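Local coordinates for stage II sporulation protein SA (Bacillus subtilis, PDB 3O6Q) that acts as the toxin of a type II toxin-antitoxin system, causing cell death during sporulation unless its cognate antitoxin SpoIISB neutralises it, at residues A[23-28]-A[126-131]; A[63-68]-A[136-141]; A[77-82]-A[90-95]; A[108-113]-A[119-124]. All coordinates share one frame; numbering follows the deposited sequence.

Contact 1 (A[23-28]-A[126-131]); sequences LNRLKT and SDSIVT
The guanidinium of Arg25 presents its end edge to Ile129 O, while Leu65 CD2 covers one of its faces. Arg25 NH1 and NH2 both donate to Ile129 O, each at 2.9 Å, and the oxygen sits only 11° out of the guanidinium plane. Sharing one acceptor leaves both bonds bent, with an N-H...O angle of 143° at NH1, but together they limit the rotation of the arginine tip. Reach is what suits arginine here: its chain is extended from CG to NE, and it spans a gap whose nearest CA atoms, those of Arg25 and Val130, are 10.9 Å apart. Ser128 OG lies oblique to the guanidinium, 3.7 Å from Arg25 NH2. The two serine hydroxyls bond to each other within the loop: Ser128 OG donates to Ser126 OG over 3.2 Å, and Ser126 OG is also bonded to Asn64 O. The charge has a second partner, because Arg25 NH1 forms a salt bridge with Asp134, near the start of helix 132-148. Arg25 therefore ties helix 7-35 to a typical helix N-cap: Thr131 OG1 caps Phe133 N, and Asp134, at N3, returns a bond to Thr131 N, as in a capping box.

Contact 2 (A[63-68]-A[136-141]); sequences MNLTAS and LLFTSL
Phe138, the residue most covered in this contact, pushes its ring from helix 136-141 into a pocket walled by Met63, Leu65 and Ala67. Phe138 CB points toward the 63-68 segment, and with CG anti to the carbonyl carbon (chi1 -77°) the ring meets all three partners with its far end. Met63, a selenomethionine, comes next in buried surface. Its extended chain runs past the phenyl in the opposite direction and brings SE to 4.0 Å from Phe138 CZ, an oblique Met-aromatic contact with SE 5.1 Å from the ring centroid. A long, flexible and polarisable side chain suits this place, since it can reach the ring from a loop. Ala67 does the reverse: on strand 66-68 its small methyl lets the strand lie close to the ring, and Ala67 CB stands 4.1 Å from Phe138 CE1. Leu65 CD1 fills in beside them, 3.9 Å from Phe138 CZ. No hydrogen bond crosses the contact. Leu56 of helix 45-61 and Leu124 of strand 118-125 also touch Phe138, so an aromatic ring here serves as the common filler. This is helix packing on one face of an antiparallel sheet, typical of alpha/beta layered domains and consistent with a GAF-like fold.

Contact 3 (A[77-82]-A[90-95]); sequences DKDRLT and DVQTRL
Thr82 meets Val91 because of how its first torsion divides the two branches: OG1 lies between the backbone N and the carbonyl carbon (chi1 59°), which leaves CG2 beside the N and facing the second helix. The hydroxyl is spent at home, Thr82 OG1 donating to Lys78 O over 3.1 Å from above the carbonyl plane, and the methyl is left for packing. On the other helix Val91 CG1 is anti to its backbone N (chi1 178°) and receives that methyl, Thr82 CG2 to Val91 CG1 being 3.6 Å. A beta-branched threonine suits the site well, since it satisfies its own polar branch and offers an apolar one. Gln92, with its chain stretched out from CG, reaches over to the first helix. Its OE1 rests 3.8 Å from Lys78 CB and 3.9 Å from Asp79 OD1. Gln75 NE2 is hydrogen-bonded to both oxygens, which probably offsets their proximity, while the ammonium of Lys78 is held by Asp96 in a salt bridge. Deeper in, Leu81 CD2 and Leu95 CD1 approach to 4.3 Å, the apolar underside of the pair. The short helices run with their N-to-C directions 124° apart and their axes 10.1 Å apart at closest, joined by the few residues between 82 and 90. Together they cover one face of the sheet: Val91 and Leu95 pack on Leu110, Leu95 also on Pro112 of strand 108-115, Leu81 on Cys70 of strand 66-71, and Val91 on Tyr101 of strand 101-102, with Tyr72 filling in between.

Contact 4 (A[108-113]-A[119-124]); sequences VVLIPF and NYVIKL
Tyr120 N donates to Phe113 O over 2.7 Å, the shortest of six backbone bonds that hold strands 108-113 and 119-124 together as an antiparallel beta hairpin. The bonds come in reciprocal couples at the hydrogen-bonded pairs Val109-Leu124, Ile111-Ile122 and Phe113-Tyr120. At the first of these, Val109 N to Leu124 O measures 2.8 Å and the N-H...O angle is 169°. Pro112, which has no N-H to give, falls at a non-hydrogen-bonded pair opposite Val121, so the hairpin loses no hydrogen bond. One face carries Val109, Ile111, Phe113, Tyr120, Ile122 and Leu124, and is covered by helices 45-61 and 132-148; branched and aromatic residues suit this buried side. There Ile122 CD1 lies 3.9 Å from Phe113 CG, obliquely to the ring, while Tyr120 CB is near the ring's edge. Ile111 CD1 meets Leu124 CD1 at 4.1 Å. Phe113 also pairs in antiparallel fashion with a strand of another protein in the assembly, so the sheet continues beyond this chain. The other face is that of Leu110, Pro112, Val121 and Lys123. Here Val121 CG1 touches Leu110 CB at 3.8 Å, and the aliphatic stem of the lysine runs alongside the leucine, with Lys123 CG 3.6 Å from Leu110 CD2.

Contacts 1, 2 and 4 are buried, whereas contact 3 is only partly so and lies about 25 Å from contact 1, centre to centre, across the middle of the chain. Contact 4 is the central hairpin of the sheet, held by backbone bonds. Contacts 2 and 3 apply helices to its two faces: contact 2 by purely apolar packing, contact 3 by an apolar floor, packed directly on contact 4, with polar groups at its outer side. Contacts 2 and 4 share the sheet, since Ser68 O bonds to Lys123 N. Contact 1 instead uses a buried charge to join helix 7-35 to a loop, and touches contact 2 through Leu65 and Asn64. Both also touch the second subunit.

Contact 1 (A[23-28]-A[126-131])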
loop_
_atom_site.group_PDB
_atom_site.type_symbol
_atom_site.label_atom_id
_atom_site.label_comp_id
_atom_site.label_asym_id
_atom_site.label_seq_id
_atom_site.Cartn_x
_atom_site.Cartn_y
_atom_site.Cartn_z
ATOM N N LEU A 23 3.420 8.389 4.532
ATOM C CA LEU A 23 4.733 7.815 4.282
ATOM C C LEU A 23 5.125 6.886 5.428
ATOM O O LEU A 23 5.576 5.759 5.170
ATOM C CB LEU A 23 5.782 8.893 4.084
ATOM C CG LEU A 23 7.246 8.410 3.921
ATOM C CD1 LEU A 23 7.410 7.474 2.777
ATOM C CD2 LEU A 23 8.171 9.602 3.800
ATOM N N ASN A 24 4.943 7.328 6.678
ATOM C CA ASN A 24 5.278 6.479 7.851
ATOM C C ASN A 24 4.445 5.190 7.900
ATOM O O ASN A 24 4.967 4.078 8.150
ATOM C CB ASN A 24 5.114 7.220 9.185
ATOM C CG ASN A 24 6.141 8.334 9.391
ATOM O OD1 ASN A 24 7.191 8.365 8.742
ATOM N ND2 ASN A 24 5.847 9.253 10.326
ATOM N N ARG A 25 3.152 5.325 7.677
ATOM C CA ARG A 25 2.269 4.167 7.773
ATOM C C ARG A 25 2.607 3.202 6.640
ATOM O O ARG A 25 2.571 2.006 6.834
ATOM C CB ARG A 25 0.806 4.592 7.742
ATOM C CG ARG A 25 0.371 5.282 8.971
ATOM C CD ARG A 25 -1.117 5.602 8.991
ATOM N NE ARG A 25 -1.503 6.244 10.233
ATOM C CZ ARG A 25 -2.686 6.818 10.459
ATOM N NH1 ARG A 25 -3.632 6.876 9.514
ATOM N NH2 ARG A 25 -2.906 7.369 11.650
ATOM N N LEU A 26 2.988 3.733 5.480
ATOM C CA LEU A 26 3.329 2.880 4.346
ATOM C C LEU A 26 4.700 2.215 4.562
ATOM O O LEU A 26 4.873 1.043 4.259
ATOM C CB LEU A 26 3.235 3.651 3.020
ATOM C CG LEU A 26 3.423 2.729 1.793
ATOM C CD1 LEU A 26 2.381 1.579 1.737
ATOM C CD2 LEU A 26 3.447 3.555 0.499
ATOM N N LYS A 27 5.646 2.943 5.156
ATOM C CA LYS A 27 6.896 2.336 5.639
ATOM C C LYS A 27 6.668 1.168 6.590
ATOM O O LYS A 27 7.256 0.104 6.454
ATOM C CB LYS A 27 7.754 3.384 6.360
ATOM C CG LYS A 27 8.496 4.314 5.423
ATOM C CD LYS A 27 9.092 5.478 6.133
ATOM C CE LYS A 27 10.285 5.065 6.970
ATOM N NZ LYS A 27 10.843 6.313 7.576
ATOM N N THR A 28 5.822 1.362 7.574
ATOM C CA THR A 28 5.457 0.272 8.473
ATOM C C THR A 28 4.825 -0.903 7.780
ATOM O O THR A 28 5.168 -2.037 8.057
ATOM C CB THR A 28 4.550 0.784 9.571
ATOM O OG1 THR A 28 5.281 1.808 10.276
ATOM C CG2 THR A 28 4.125 -0.324 10.574
ATOM N N SER A 126 -8.715 6.586 15.213
ATOM C CA SER A 126 -7.404 7.145 15.464
ATOM C C SER A 126 -7.574 8.415 16.261
ATOM O O SER A 126 -8.495 9.177 16.030
ATOM C CB SER A 126 -6.695 7.447 14.139
ATOM O OG SER A 126 -5.400 7.959 14.326
ATOM N N ASP A 127 -6.649 8.636 17.181
ATOM C CA ASP A 127 -6.543 9.901 17.876
ATOM C C ASP A 127 -5.983 11.011 16.982
ATOM O O ASP A 127 -6.349 12.165 17.172
ATOM C CB ASP A 127 -5.696 9.747 19.139
ATOM C CG ASP A 127 -6.499 9.181 20.306
ATOM O OD1 ASP A 127 -7.644 9.660 20.565
ATOM O OD2 ASP A 127 -5.977 8.260 20.975
ATOM N N SER A 128 -5.124 10.673 16.016
ATOM C CA SER A 128 -4.707 11.646 15.002
ATOM C C SER A 128 -5.668 11.626 13.822
ATOM O O SER A 128 -6.633 12.381 13.840
ATOM C CB SER A 128 -3.257 11.449 14.545
ATOM O OG SER A 128 -3.018 10.135 14.106
ATOM N N ILE A 129 -5.444 10.755 12.834
ATOM C CA ILE A 129 -6.209 10.810 11.587
ATOM C C ILE A 129 -6.349 9.460 10.906
ATOM O O ILE A 129 -5.378 8.732 10.814
ATOM C CB ILE A 129 -5.534 11.788 10.617
ATOM C CG1 ILE A 129 -5.974 13.224 10.931
ATOM C CG2 ILE A 129 -5.868 11.509 9.221
ATOM C CD1 ILE A 129 -5.072 14.282 10.285
ATOM N N VAL A 130 -7.552 9.126 10.445
ATOM C CA VAL A 130 -7.761 8.007 9.532
ATOM C C VAL A 130 -8.623 8.458 8.350
ATOM O O VAL A 130 -9.624 9.121 8.528
ATOM C CB VAL A 130 -8.533 6.776 10.122
ATOM C CG1 VAL A 130 -7.603 5.791 10.790
ATOM C CG2 VAL A 130 -9.647 7.203 11.058
ATOM N N THR A 131 -8.243 8.048 7.148
ATOM C CA THR A 131 -8.903 8.477 5.914
ATOM C C THR A 131 -9.050 7.284 4.973
ATOM O O THR A 131 -8.711 6.150 5.326
ATOM C CB THR A 131 -8.029 9.544 5.199
ATOM O OG1 THR A 131 -6.837 8.907 4.724
ATOM C CG2 THR A 131 -7.638 10.664 6.108
#

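Contact 2 (A[63-68]-A[136-141])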
loop_
_atom_site.group_PDB
_atom_site.type_symbol
_atom_site.label_atom_id
_atom_site.label_comp_id
_atom_site.label_asym_id
_atom_site.label_seq_id
_atom_site.Cartn_x
_atom_site.Cartn_y
_atom_site.Cartn_z
HETATM N N MSE A 63 0.913 1.614 14.119
HETATM C CA MSE A 63 0.616 2.753 13.310
HETATM C C MSE A 63 -0.178 3.874 13.980
HETATM O O MSE A 63 -0.511 4.879 13.316
HETATM C CB MSE A 63 -0.190 2.311 12.092
HETATM C CG MSE A 63 0.577 1.659 10.990
HETATM SE SE MSE A 63 -0.689 1.281 9.584
HETATM C CE MSE A 63 0.290 -0.098 8.644
ATOM N N ASN A 64 -0.492 3.782 15.254
ATOM C CA ASN A 64 -1.151 4.950 15.854
ATOM C C ASN A 64 -2.597 5.117 15.377
ATOM O O ASN A 64 -3.050 6.235 15.018
ATOM C CB ASN A 64 -0.321 6.231 15.593
ATOM C CG ASN A 64 1.061 6.183 16.288
ATOM O OD1 ASN A 64 1.138 5.962 17.494
ATOM N ND2 ASN A 64 2.146 6.359 15.516
ATOM N N LEU A 65 -3.286 3.971 15.377
ATOM C CA LEU A 65 -4.675 3.876 15.080
ATOM C C LEU A 65 -5.137 2.486 15.552
ATOM O O LEU A 65 -4.316 1.596 15.742
ATOM C CB LEU A 65 -4.926 4.113 13.567
ATOM C CG LEU A 65 -4.497 3.115 12.472
ATOM C CD1 LEU A 65 -5.654 2.236 12.064
ATOM C CD2 LEU A 65 -3.959 3.869 11.233
ATOM N N THR A 66 -6.447 2.307 15.729
ATOM C CA THR A 66 -7.033 1.049 16.172
ATOM C C THR A 66 -7.886 0.469 15.049
ATOM O O THR A 66 -8.681 1.167 14.468
ATOM C CB THR A 66 -7.941 1.274 17.399
ATOM O OG1 THR A 66 -7.233 2.018 18.389
ATOM C CG2 THR A 66 -8.374 -0.035 18.035
ATOM N N ALA A 67 -7.718 -0.822 14.772
ATOM C CA ALA A 67 -8.548 -1.547 13.812
ATOM C C ALA A 67 -9.221 -2.731 14.518
ATOM O O ALA A 67 -8.642 -3.344 15.426
ATOM C CB ALA A 67 -7.733 -2.009 12.647
ATOM N N SER A 68 -10.452 -3.026 14.099
ATOM C CA SER A 68 -11.248 -4.123 14.646
ATOM C C SER A 68 -12.153 -4.652 13.551
ATOM O O SER A 68 -12.443 -3.952 12.590
ATOM C CB SER A 68 -12.131 -3.658 15.782
ATOM O OG SER A 68 -11.404 -2.985 16.773
ATOM N N LEU A 136 -7.646 1.997 2.096
ATOM C CA LEU A 136 -6.890 1.302 1.047
ATOM C C LEU A 136 -5.911 0.314 1.646
ATOM O O LEU A 136 -5.845 -0.811 1.209
ATOM C CB LEU A 136 -6.206 2.314 0.135
ATOM C CG LEU A 136 -7.219 3.094 -0.752
ATOM C CD1 LEU A 136 -6.597 4.238 -1.607
ATOM C CD2 LEU A 136 -8.009 2.090 -1.650
ATOM N N LEU A 137 -5.174 0.724 2.674
ATOM C CA LEU A 137 -4.191 -0.156 3.281
ATOM C C LEU A 137 -4.894 -1.301 3.970
ATOM O O LEU A 137 -4.509 -2.462 3.832
ATOM C CB LEU A 137 -3.329 0.588 4.293
ATOM C CG LEU A 137 -2.283 1.521 3.693
ATOM C CD1 LEU A 137 -1.699 2.375 4.799
ATOM C CD2 LEU A 137 -1.217 0.712 2.927
ATOM N N PHE A 138 -5.912 -0.998 4.750
ATOM C CA PHE A 138 -6.498 -2.066 5.510
ATOM C C PHE A 138 -7.310 -3.017 4.670
ATOM O O PHE A 138 -7.329 -4.199 4.970
ATOM C CB PHE A 138 -7.216 -1.530 6.742
ATOM C CG PHE A 138 -6.236 -1.156 7.846
ATOM C CD1 PHE A 138 -5.843 -2.101 8.776
ATOM C CD2 PHE A 138 -5.617 0.060 7.856
ATOM C CE1 PHE A 138 -4.892 -1.798 9.732
ATOM C CE2 PHE A 138 -4.657 0.360 8.809
ATOM C CZ PHE A 138 -4.290 -0.559 9.736
ATOM N N THR A 139 -7.926 -2.544 3.565
ATOM C CA THR A 139 -8.588 -3.477 2.666
ATOM C C THR A 139 -7.582 -4.281 1.842
ATOM O O THR A 139 -7.795 -5.440 1.596
ATOM C CB THR A 139 -9.672 -2.828 1.795
ATOM O OG1 THR A 139 -9.113 -1.836 0.895
ATOM C CG2 THR A 139 -10.702 -2.244 2.693
ATOM N N SER A 140 -6.491 -3.667 1.426
ATOM C CA SER A 140 -5.374 -4.407 0.831
ATOM C C SER A 140 -4.978 -5.612 1.628
ATOM O O SER A 140 -4.725 -6.675 1.078
ATOM C CB SER A 140 -4.145 -3.510 0.728
ATOM O OG SER A 140 -4.402 -2.509 -0.260
ATOM N N LEU A 141 -4.940 -5.463 2.936
ATOM C CA LEU A 141 -4.514 -6.563 3.795
ATOM C C LEU A 141 -5.512 -7.725 3.804
ATOM O O LEU A 141 -5.141 -8.892 3.829
ATOM C CB LEU A 141 -4.328 -6.054 5.235
ATOM C CG LEU A 141 -3.074 -5.321 5.655
ATOM C CD1 LEU A 141 -3.381 -4.725 7.037
ATOM C CD2 LEU A 141 -1.880 -6.306 5.710
#

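Contact 3 (A[77-82]-A[90-95])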
loop_
_atom_site.group_PDB
_atom_site.type_symbol
_atom_site.label_atom_id
_atom_site.label_comp_id
_atom_site.label_asym_id
_atom_site.label_seq_id
_atom_site.Cartn_x
_atom_site.Cartn_y
_atom_site.Cartn_z
ATOM N N ASP A 77 -25.636 -5.974 17.250
ATOM C CA ASP A 77 -24.341 -5.659 16.643
ATOM C C ASP A 77 -24.333 -4.273 16.039
ATOM O O ASP A 77 -23.351 -3.529 16.153
ATOM C CB ASP A 77 -23.985 -6.663 15.531
ATOM C CG ASP A 77 -23.888 -8.088 16.032
ATOM O OD1 ASP A 77 -23.609 -8.261 17.230
ATOM O OD2 ASP A 77 -24.119 -9.019 15.225
ATOM N N LYS A 78 -25.433 -3.929 15.382
ATOM C CA LYS A 78 -25.522 -2.654 14.675
ATOM C C LYS A 78 -25.586 -1.506 15.691
ATOM O O LYS A 78 -24.826 -0.538 15.581
ATOM C CB LYS A 78 -26.735 -2.646 13.735
ATOM C CG LYS A 78 -26.713 -3.785 12.723
ATOM C CD LYS A 78 -27.806 -3.672 11.693
ATOM C CE LYS A 78 -27.653 -4.740 10.612
ATOM N NZ LYS A 78 -28.443 -4.374 9.399
ATOM N N ASP A 79 -26.452 -1.649 16.699
ATOM C CA ASP A 79 -26.617 -0.616 17.733
ATOM C C ASP A 79 -25.333 -0.397 18.528
ATOM O O ASP A 79 -24.974 0.747 18.816
ATOM C CB ASP A 79 -27.775 -0.937 18.682
ATOM C CG ASP A 79 -29.131 -0.950 17.979
ATOM O OD1 ASP A 79 -29.228 -0.355 16.884
ATOM O OD2 ASP A 79 -30.089 -1.559 18.516
ATOM N N ARG A 80 -24.625 -1.475 18.845
ATOM C CA ARG A 80 -23.338 -1.363 19.507
ATOM C C ARG A 80 -22.446 -0.446 18.690
ATOM O O ARG A 80 -21.835 0.474 19.216
ATOM C CB ARG A 80 -22.648 -2.721 19.631
ATOM C CG ARG A 80 -23.260 -3.710 20.620
ATOM C CD ARG A 80 -22.731 -5.114 20.408
ATOM N NE ARG A 80 -23.386 -6.068 21.311
ATOM C CZ ARG A 80 -23.837 -7.273 20.962
ATOM N NH1 ARG A 80 -23.758 -7.718 19.707
ATOM N NH2 ARG A 80 -24.396 -8.038 21.885
ATOM N N LEU A 81 -22.375 -0.696 17.392
ATOM C CA LEU A 81 -21.491 0.076 16.535
ATOM C C LEU A 81 -21.911 1.556 16.500
ATOM O O LEU A 81 -21.098 2.423 16.798
ATOM C CB LEU A 81 -21.477 -0.547 15.139
ATOM C CG LEU A 81 -20.206 -0.425 14.323
ATOM C CD1 LEU A 81 -19.005 -0.838 15.112
ATOM C CD2 LEU A 81 -20.352 -1.342 13.143
ATOM N N THR A 82 -23.190 1.818 16.213
ATOM C CA THR A 82 -23.687 3.169 15.881
ATOM C C THR A 82 -24.097 4.121 17.035
ATOM O O THR A 82 -24.338 5.310 16.785
ATOM C CB THR A 82 -24.898 3.117 14.904
ATOM O OG1 THR A 82 -25.964 2.371 15.491
ATOM C CG2 THR A 82 -24.534 2.487 13.558
ATOM N N ASP A 90 -28.544 7.322 10.386
ATOM C CA ASP A 90 -27.847 7.617 9.129
ATOM C C ASP A 90 -26.644 6.686 8.952
ATOM O O ASP A 90 -26.429 6.117 7.866
ATOM C CB ASP A 90 -27.383 9.096 9.074
ATOM C CG ASP A 90 -26.215 9.349 8.035
ATOM O OD1 ASP A 90 -25.128 9.809 8.461
ATOM O OD2 ASP A 90 -26.350 9.073 6.813
ATOM N N VAL A 91 -25.847 6.558 10.007
ATOM C CA VAL A 91 -24.703 5.676 9.954
ATOM C C VAL A 91 -25.190 4.292 9.553
ATOM O O VAL A 91 -24.660 3.682 8.641
ATOM C CB VAL A 91 -23.948 5.617 11.306
ATOM C CG1 VAL A 91 -22.763 4.637 11.220
ATOM C CG2 VAL A 91 -23.480 7.014 11.744
ATOM N N GLN A 92 -26.230 3.817 10.211
ATOM C CA GLN A 92 -26.746 2.482 9.942
ATOM C C GLN A 92 -27.223 2.312 8.520
ATOM O O GLN A 92 -27.001 1.254 7.934
ATOM C CB GLN A 92 -27.891 2.155 10.898
ATOM C CG GLN A 92 -28.223 0.679 10.977
ATOM C CD GLN A 92 -29.376 0.366 11.860
ATOM O OE1 GLN A 92 -29.194 0.187 13.046
ATOM N NE2 GLN A 92 -30.559 0.236 11.287
ATOM N N THR A 93 -27.888 3.319 7.968
ATOM C CA THR A 93 -28.435 3.166 6.626
ATOM C C THR A 93 -27.276 3.060 5.639
ATOM O O THR A 93 -27.301 2.227 4.733
ATOM C CB THR A 93 -29.577 4.209 6.268
ATOM O OG1 THR A 93 -29.243 5.514 6.743
ATOM C CG2 THR A 93 -30.920 3.789 6.920
ATOM N N ARG A 94 -26.212 3.824 5.860
ATOM C CA ARG A 94 -25.046 3.753 4.965
ATOM C C ARG A 94 -24.453 2.369 4.989
ATOM O O ARG A 94 -24.190 1.766 3.951
ATOM C CB ARG A 94 -23.924 4.713 5.371
ATOM C CG ARG A 94 -24.139 6.191 5.154
ATOM C CD ARG A 94 -22.883 6.766 4.472
ATOM N NE ARG A 94 -22.804 8.207 4.644
ATOM C CZ ARG A 94 -21.668 8.905 4.690
ATOM N NH1 ARG A 94 -20.473 8.312 4.597
ATOM N NH2 ARG A 94 -21.726 10.219 4.850
ATOM N N LEU A 95 -24.233 1.870 6.190
ATOM C CA LEU A 95 -23.588 0.601 6.346
ATOM C C LEU A 95 -24.448 -0.520 5.791
ATOM O O LEU A 95 -23.954 -1.375 5.051
ATOM C CB LEU A 95 -23.289 0.355 7.815
ATOM C CG LEU A 95 -22.187 1.196 8.439
ATOM C CD1 LEU A 95 -22.196 0.820 9.896
ATOM C CD2 LEU A 95 -20.850 0.921 7.795
#

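Contact 4 (A[108-113]-A[119-124])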
loop_
_atom_site.group_PDB
_atom_site.type_symbol
_atom_site.label_atom_id
_atom_site.label_comp_id
_atom_site.label_asym_id
_atom_site.label_seq_id
_atom_site.Cartn_x
_atom_site.Cartn_y
_atom_site.Cartn_z
ATOM N N VAL A 108 -12.822 8.363 12.296
ATOM C CA VAL A 108 -13.481 7.051 12.160
ATOM C C VAL A 108 -13.679 6.707 10.665
ATOM O O VAL A 108 -14.146 7.532 9.889
ATOM C CB VAL A 108 -14.905 7.021 12.858
ATOM C CG1 VAL A 108 -15.526 5.621 12.804
ATOM C CG2 VAL A 108 -14.845 7.507 14.299
ATOM N N VAL A 109 -13.308 5.495 10.281
ATOM C CA VAL A 109 -13.695 4.914 9.011
ATOM C C VAL A 109 -14.387 3.591 9.313
ATOM O O VAL A 109 -13.850 2.781 10.048
ATOM C CB VAL A 109 -12.482 4.609 8.162
ATOM C CG1 VAL A 109 -12.890 4.253 6.785
ATOM C CG2 VAL A 109 -11.571 5.796 8.129
ATOM N N LEU A 110 -15.604 3.398 8.806
ATOM C CA LEU A 110 -16.339 2.119 8.974
ATOM C C LEU A 110 -16.606 1.551 7.593
ATOM O O LEU A 110 -17.153 2.224 6.719
ATOM C CB LEU A 110 -17.643 2.303 9.726
ATOM C CG LEU A 110 -17.524 2.979 11.101
ATOM C CD1 LEU A 110 -18.932 3.222 11.616
ATOM C CD2 LEU A 110 -16.637 2.208 12.100
ATOM N N ILE A 111 -16.190 0.290 7.418
ATOM C CA ILE A 111 -16.062 -0.345 6.110
ATOM C C ILE A 111 -16.837 -1.643 6.155
ATOM O O ILE A 111 -16.422 -2.594 6.823
ATOM C CB ILE A 111 -14.602 -0.657 5.806
ATOM C CG1 ILE A 111 -13.695 0.536 6.095
ATOM C CG2 ILE A 111 -14.435 -1.047 4.353
ATOM C CD1 ILE A 111 -12.201 0.208 5.919
ATOM N N PRO A 112 -17.995 -1.677 5.494
ATOM C CA PRO A 112 -18.756 -2.934 5.507
ATOM C C PRO A 112 -17.951 -4.040 4.844
ATOM O O PRO A 112 -17.343 -3.833 3.800
ATOM C CB PRO A 112 -20.027 -2.605 4.695
ATOM C CG PRO A 112 -20.192 -1.113 4.838
ATOM C CD PRO A 112 -18.789 -0.537 4.993
ATOM N N PHE A 113 -17.969 -5.214 5.446
ATOM C CA PHE A 113 -17.156 -6.305 4.985
ATOM C C PHE A 113 -17.926 -7.610 5.150
ATOM O O PHE A 113 -18.622 -7.812 6.148
ATOM C CB PHE A 113 -15.867 -6.293 5.810
ATOM C CG PHE A 113 -14.930 -7.384 5.473
ATOM C CD1 PHE A 113 -14.318 -7.409 4.254
ATOM C CD2 PHE A 113 -14.648 -8.374 6.389
ATOM C CE1 PHE A 113 -13.414 -8.386 3.941
ATOM C CE2 PHE A 113 -13.752 -9.387 6.091
ATOM C CZ PHE A 113 -13.130 -9.394 4.860
ATOM N N ASN A 119 -21.947 -10.808 7.689
ATOM C CA ASN A 119 -21.661 -9.379 7.621
ATOM C C ASN A 119 -20.863 -8.890 8.794
ATOM O O ASN A 119 -21.123 -9.235 9.934
ATOM C CB ASN A 119 -22.953 -8.572 7.512
ATOM C CG ASN A 119 -23.661 -8.799 6.165
ATOM O OD1 ASN A 119 -23.046 -9.203 5.185
ATOM N ND2 ASN A 119 -24.955 -8.582 6.139
ATOM N N TYR A 120 -19.892 -8.053 8.481
ATOM C CA TYR A 120 -19.048 -7.436 9.461
ATOM C C TYR A 120 -18.801 -5.988 9.050
ATOM O O TYR A 120 -19.236 -5.547 7.970
ATOM C CB TYR A 120 -17.684 -8.161 9.537
ATOM C CG TYR A 120 -17.726 -9.608 9.971
ATOM C CD1 TYR A 120 -17.491 -9.944 11.287
ATOM C CD2 TYR A 120 -17.973 -10.636 9.064
ATOM C CE1 TYR A 120 -17.512 -11.255 11.711
ATOM C CE2 TYR A 120 -17.996 -11.981 9.481
ATOM C CZ TYR A 120 -17.759 -12.277 10.820
ATOM O OH TYR A 120 -17.760 -13.575 11.309
ATOM N N VAL A 121 -18.121 -5.253 9.930
ATOM C CA VAL A 121 -17.680 -3.913 9.627
ATOM C C VAL A 121 -16.276 -3.791 10.172
ATOM O O VAL A 121 -16.039 -4.094 11.312
ATOM C CB VAL A 121 -18.645 -2.853 10.225
ATOM C CG1 VAL A 121 -18.067 -1.471 10.123
ATOM C CG2 VAL A 121 -19.958 -2.890 9.502
ATOM N N ILE A 122 -15.331 -3.444 9.320
ATOM C CA ILE A 122 -13.997 -3.135 9.761
ATOM C C ILE A 122 -14.029 -1.709 10.328
ATOM O O ILE A 122 -14.223 -0.750 9.582
ATOM C CB ILE A 122 -12.983 -3.209 8.596
ATOM C CG1 ILE A 122 -12.908 -4.606 7.986
ATOM C CG2 ILE A 122 -11.567 -2.845 9.089
ATOM C CD1 ILE A 122 -12.425 -4.574 6.521
ATOM N N LYS A 123 -13.839 -1.582 11.636
ATOM C CA LYS A 123 -13.744 -0.296 12.305
ATOM C C LYS A 123 -12.320 0.195 12.410
ATOM O O LYS A 123 -11.515 -0.436 13.076
ATOM C CB LYS A 123 -14.305 -0.418 13.713
ATOM C CG LYS A 123 -14.371 0.881 14.524
ATOM C CD LYS A 123 -15.133 0.657 15.815
ATOM C CE LYS A 123 -15.106 1.883 16.721
ATOM N NZ LYS A 123 -15.684 1.641 18.102
ATOM N N LEU A 124 -12.028 1.336 11.786
ATOM C CA LEU A 124 -10.757 2.064 11.974
ATOM C C LEU A 124 -10.950 3.412 12.672
ATOM O O LEU A 124 -11.656 4.297 12.156
ATOM C CB LEU A 124 -10.099 2.353 10.637
ATOM C CG LEU A 124 -9.936 1.180 9.655
ATOM C CD1 LEU A 124 -9.309 1.710 8.399
ATOM C CD2 LEU A 124 -9.137 0.010 10.246
#